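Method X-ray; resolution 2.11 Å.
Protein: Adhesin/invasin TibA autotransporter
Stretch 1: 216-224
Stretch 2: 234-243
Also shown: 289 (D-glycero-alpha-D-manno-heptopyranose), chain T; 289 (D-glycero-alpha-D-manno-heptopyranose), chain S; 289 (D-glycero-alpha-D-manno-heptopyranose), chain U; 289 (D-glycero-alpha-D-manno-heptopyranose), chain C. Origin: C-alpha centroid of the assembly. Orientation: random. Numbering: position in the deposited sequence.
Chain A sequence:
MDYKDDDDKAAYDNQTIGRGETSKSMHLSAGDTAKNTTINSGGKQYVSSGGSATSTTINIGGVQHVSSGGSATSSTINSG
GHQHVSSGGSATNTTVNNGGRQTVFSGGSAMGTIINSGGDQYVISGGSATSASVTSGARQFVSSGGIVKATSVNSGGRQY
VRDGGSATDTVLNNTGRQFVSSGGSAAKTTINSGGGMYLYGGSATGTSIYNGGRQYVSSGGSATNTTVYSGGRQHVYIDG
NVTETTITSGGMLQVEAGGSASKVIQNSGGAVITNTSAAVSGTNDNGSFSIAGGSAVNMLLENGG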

# COMPACT_ATOMS: atom_id res chain seq x y z
N TYR A 216 7.54 15.68 -2.07
CA TYR A 216 7.60 16.46 -3.30
C TYR A 216 6.20 16.80 -3.77
O TYR A 216 5.44 15.91 -4.11
CB TYR A 216 8.30 15.62 -4.37
CG TYR A 216 9.65 15.07 -3.98
CD1 TYR A 216 10.80 15.85 -4.05
CD2 TYR A 216 9.78 13.75 -3.60
CE1 TYR A 216 12.05 15.34 -3.72
CE2 TYR A 216 11.02 13.22 -3.28
CZ TYR A 216 12.14 14.02 -3.32
OH TYR A 216 13.32 13.45 -2.94
N VAL A 217 5.85 18.09 -3.75
CA VAL A 217 4.50 18.48 -4.11
C VAL A 217 4.52 19.05 -5.53
O VAL A 217 5.00 20.14 -5.79
CB VAL A 217 3.94 19.49 -3.10
CG1 VAL A 217 2.47 19.79 -3.36
CG2 VAL A 217 4.11 18.92 -1.70
N SER A 218 3.92 18.31 -6.46
CA SER A 218 3.93 18.77 -7.84
C SER A 218 2.54 19.24 -8.22
O SER A 218 1.63 19.30 -7.39
CB SER A 218 4.39 17.65 -8.76
OG SER A 218 5.77 17.43 -8.54
N SER A 219 2.47 19.66 -9.48
CA SER A 219 1.30 20.31 -10.06
C SER A 219 -0.02 19.63 -9.69
O SER A 219 -0.24 18.44 -9.92
CB SER A 219 1.46 20.37 -11.58
OG SER A 219 0.44 21.17 -12.15
N GLY A 220 -0.90 20.44 -9.11
CA GLY A 220 -2.20 19.96 -8.69
C GLY A 220 -2.15 19.29 -7.32
O GLY A 220 -3.19 18.98 -6.77
N GLY A 221 -0.95 19.04 -6.79
CA GLY A 221 -0.84 18.35 -5.51
C GLY A 221 -1.03 19.30 -4.36
O GLY A 221 -0.81 20.51 -4.48
N SER A 222 -1.45 18.77 -3.22
CA SER A 222 -1.73 19.63 -2.08
C SER A 222 -1.38 18.94 -0.76
O SER A 222 -1.82 17.82 -0.52
CB SER A 222 -3.20 20.08 -2.13
OG SER A 222 -3.62 20.65 -0.90
N ALA A 223 -0.54 19.56 0.05
CA ALA A 223 -0.22 19.04 1.38
C ALA A 223 -0.78 19.96 2.46
O ALA A 223 -0.76 21.18 2.32
CB ALA A 223 1.28 18.89 1.57
N THR A 224 -1.34 19.35 3.50
CA THR A 224 -1.92 20.08 4.63
C THR A 224 -1.41 19.49 5.93
O THR A 224 -1.54 18.28 6.15
CB THR A 224 -3.46 20.07 4.58
OG1 THR A 224 -3.89 20.78 3.40
CG2 THR A 224 -4.07 20.74 5.80
N GLN A 234 10.19 19.54 2.76
CA GLN A 234 9.04 19.59 1.87
C GLN A 234 9.46 20.39 0.63
O GLN A 234 9.86 21.55 0.78
CB GLN A 234 7.92 20.34 2.56
CG GLN A 234 6.61 20.40 1.82
CD GLN A 234 5.51 20.96 2.71
OE1 GLN A 234 5.64 22.06 3.25
NE2 GLN A 234 4.47 20.19 2.93
N HIS A 235 9.38 19.79 -0.55
CA HIS A 235 9.76 20.45 -1.81
C HIS A 235 8.52 20.73 -2.66
O HIS A 235 7.85 19.80 -3.09
CB HIS A 235 10.77 19.59 -2.58
CG HIS A 235 11.69 20.37 -3.47
ND1 HIS A 235 13.06 20.27 -3.39
CD2 HIS A 235 11.44 21.35 -4.37
CE1 HIS A 235 13.61 21.11 -4.25
NE2 HIS A 235 12.65 21.79 -4.85
N VAL A 236 8.21 22.00 -2.90
CA VAL A 236 7.02 22.38 -3.64
C VAL A 236 7.37 22.88 -5.04
O VAL A 236 8.15 23.82 -5.17
CB VAL A 236 6.23 23.48 -2.92
CG1 VAL A 236 4.86 23.61 -3.57
CG2 VAL A 236 6.11 23.18 -1.43
N TYR A 237 6.78 22.27 -6.07
CA TYR A 237 7.13 22.60 -7.45
C TYR A 237 5.99 23.44 -8.02
O TYR A 237 5.04 23.78 -7.30
CB TYR A 237 7.37 21.36 -8.31
CG TYR A 237 8.57 20.60 -7.83
CD1 TYR A 237 8.45 19.68 -6.81
CD2 TYR A 237 9.82 20.79 -8.41
CE1 TYR A 237 9.54 18.96 -6.36
CE2 TYR A 237 10.92 20.08 -7.97
CZ TYR A 237 10.77 19.17 -6.95
OH TYR A 237 11.86 18.48 -6.48
N ILE A 238 6.15 23.81 -9.28
CA ILE A 238 5.24 24.75 -9.92
C ILE A 238 3.82 24.22 -9.84
O ILE A 238 3.56 23.08 -10.19
CB ILE A 238 5.64 25.14 -11.37
CG1 ILE A 238 4.55 26.05 -11.96
CG2 ILE A 238 5.92 23.95 -12.26
CD1 ILE A 238 5.09 27.10 -12.91
N ASP A 239 2.92 25.07 -9.33
CA ASP A 239 1.50 24.81 -9.24
C ASP A 239 1.19 23.75 -8.18
O ASP A 239 0.05 23.27 -8.14
CB ASP A 239 0.92 24.41 -10.60
CG ASP A 239 0.89 25.56 -11.60
OD1 ASP A 239 0.54 26.69 -11.23
OD2 ASP A 239 1.22 25.32 -12.78
N GLY A 240 2.16 23.41 -7.34
CA GLY A 240 1.91 22.63 -6.12
C GLY A 240 1.54 23.57 -5.00
O GLY A 240 1.98 24.73 -5.03
N ASN A 241 0.73 23.10 -4.05
CA ASN A 241 0.32 23.90 -2.89
C ASN A 241 0.53 23.20 -1.57
O ASN A 241 0.28 22.01 -1.47
CB ASN A 241 -1.18 24.19 -2.88
CG ASN A 241 -1.54 25.24 -3.89
OD1 ASN A 241 -1.57 26.44 -3.59
ND2 ASN A 241 -1.74 24.80 -5.12
N VAL A 242 0.95 23.94 -0.56
CA VAL A 242 0.97 23.38 0.79
C VAL A 242 0.42 24.40 1.78
O VAL A 242 0.49 25.61 1.56
CB VAL A 242 2.36 22.87 1.21
CG1 VAL A 242 2.89 21.92 0.15
CG2 VAL A 242 3.38 23.99 1.38
N THR A 243 -0.16 23.87 2.85
CA THR A 243 -0.69 24.72 3.90
C THR A 243 -0.45 24.10 5.29
O THR A 243 -0.34 22.89 5.46
CB THR A 243 -2.17 25.08 3.66
OG1 THR A 243 -2.51 26.14 4.56
CG2 THR A 243 -3.06 23.89 3.87
O7 289 T . 4.26 16.94 -13.82
C7 289 T . 4.36 16.83 -12.40
C6 289 T . 5.63 16.05 -12.09
O6 289 T . 6.43 15.93 -13.26
C5 289 T . 6.46 16.70 -10.99
O5 289 T . 6.19 15.82 -9.90
C1 289 T . 6.54 16.39 -8.65
C2 289 T . 8.05 16.52 -8.66
O2 289 T . 8.60 15.21 -8.66
C3 289 T . 8.51 17.36 -9.86
O3 289 T . 9.94 17.43 -9.89
C4 289 T . 7.97 16.78 -11.15
O4 289 T . 8.42 17.65 -12.19
O7 289 S . -9.05 17.04 -2.38
C7 289 S . -8.06 17.97 -2.84
C6 289 S . -7.50 18.85 -1.71
O6 289 S . -8.43 19.90 -1.41
C5 289 S . -7.09 18.05 -0.47
O5 289 S . -5.67 17.99 -0.63
C1 289 S . -4.99 17.30 0.42
C2 289 S . -5.09 18.28 1.58
O2 289 S . -4.82 19.63 1.18
C3 289 S . -6.54 18.08 2.02
O3 289 S . -6.72 18.71 3.29
C4 289 S . -7.43 18.63 0.91
O4 289 S . -8.77 18.33 1.31
O7 289 U . -0.28 17.73 -17.06
C7 289 U . 0.09 18.45 -15.89
C6 289 U . -1.20 18.75 -15.12
O6 289 U . -1.70 17.60 -14.44
C5 289 U . -1.01 19.76 -14.00
O5 289 U . 0.27 20.38 -14.13
C1 289 U . 0.39 21.59 -13.38
C2 289 U . -0.66 22.57 -13.90
O2 289 U . -0.58 22.68 -15.32
C3 289 U . -1.97 21.98 -13.38
O3 289 U . -3.14 22.79 -13.57
C4 289 U . -2.21 20.68 -14.12
O4 289 U . -3.36 20.06 -13.54
O7 289 C . -3.93 28.10 -9.10
C7 289 C . -3.58 27.21 -8.04
C6 289 C . -2.08 27.13 -7.72
O6 289 C . -1.25 27.36 -8.87
C5 289 C . -1.62 28.10 -6.63
O5 289 C . -0.19 28.13 -6.66
C1 289 C . 0.36 28.86 -5.56
C2 289 C . 0.02 30.33 -5.80
O2 289 C . 0.45 30.83 -7.08
C3 289 C . -1.49 30.47 -5.73
O3 289 C . -1.85 31.83 -5.99
C4 289 C . -2.18 29.52 -6.71
O4 289 C . -3.57 29.52 -6.39
O HOH W 1 4.98 20.64 -10.64
O HOH W 2 -1.97 22.24 -6.07

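Stretch 2 runs parallel to stretch 1; in the strands each residue pairs with the one nineteen positions later, and both stretches turn at the same level, Ser218 to Gly221 beside Tyr237 to Gly240. Gln234 enters with an extended side chain whose end reaches across, bringing NE2 to 3.7 Å from CB of Ala223. His235 contributes mainly backbone: its O accepts a hydrogen bond from Val217 N at 2.7 Å and lies 3.4 Å from Tyr216 CA, while its imidazole leads away to a partner elsewhere in the structure. Val236 lies on the opposite face with Val217, and their branched side chains suit a buried strand, CG1 of Val236 sitting 4.2 Å from CB of Val217.

Tyr237 opens a type II turn. Its N donates to Val217 O at 2.8 Å, and its CA-to-CB bond points toward stretch 1, with CE1 4.1 Å from Tyr216 CD1. The heptose linked covalently to Ser218 OG lays its O3 over one face of the Tyr237 ring. The CA-to-CB bond of exposed Ile238 points away from stretch 1; its O accepts from a water that in turn accepts from Ser219 N. Asp239 O accepts from Gly220 N at 3.1 Å, joining the two turns; its phi is positive (70°), which Asp tolerates better than most non-glycine residues. Gly240 must be bare, because a CB there would clash with Val217 O.

The strand resumes at Asn241, whose N donates to Gly221 O at 3.0 Å and whose O accepts from Ala223 N, also at 3.0 Å. Val242 turns to the buried face, where its CG1 lies 3.7 Å from both Val217 CG2 and Ala223 CB; the small alanine and larger valines pack closely. Thr243 closes the ladder, its N donating to Ala223 O at 2.8 Å. Its CG2 lies 3.3 Å from Thr224 OG1, which hydrogen-bonds O2 of the chain S heptose at 2.7 Å.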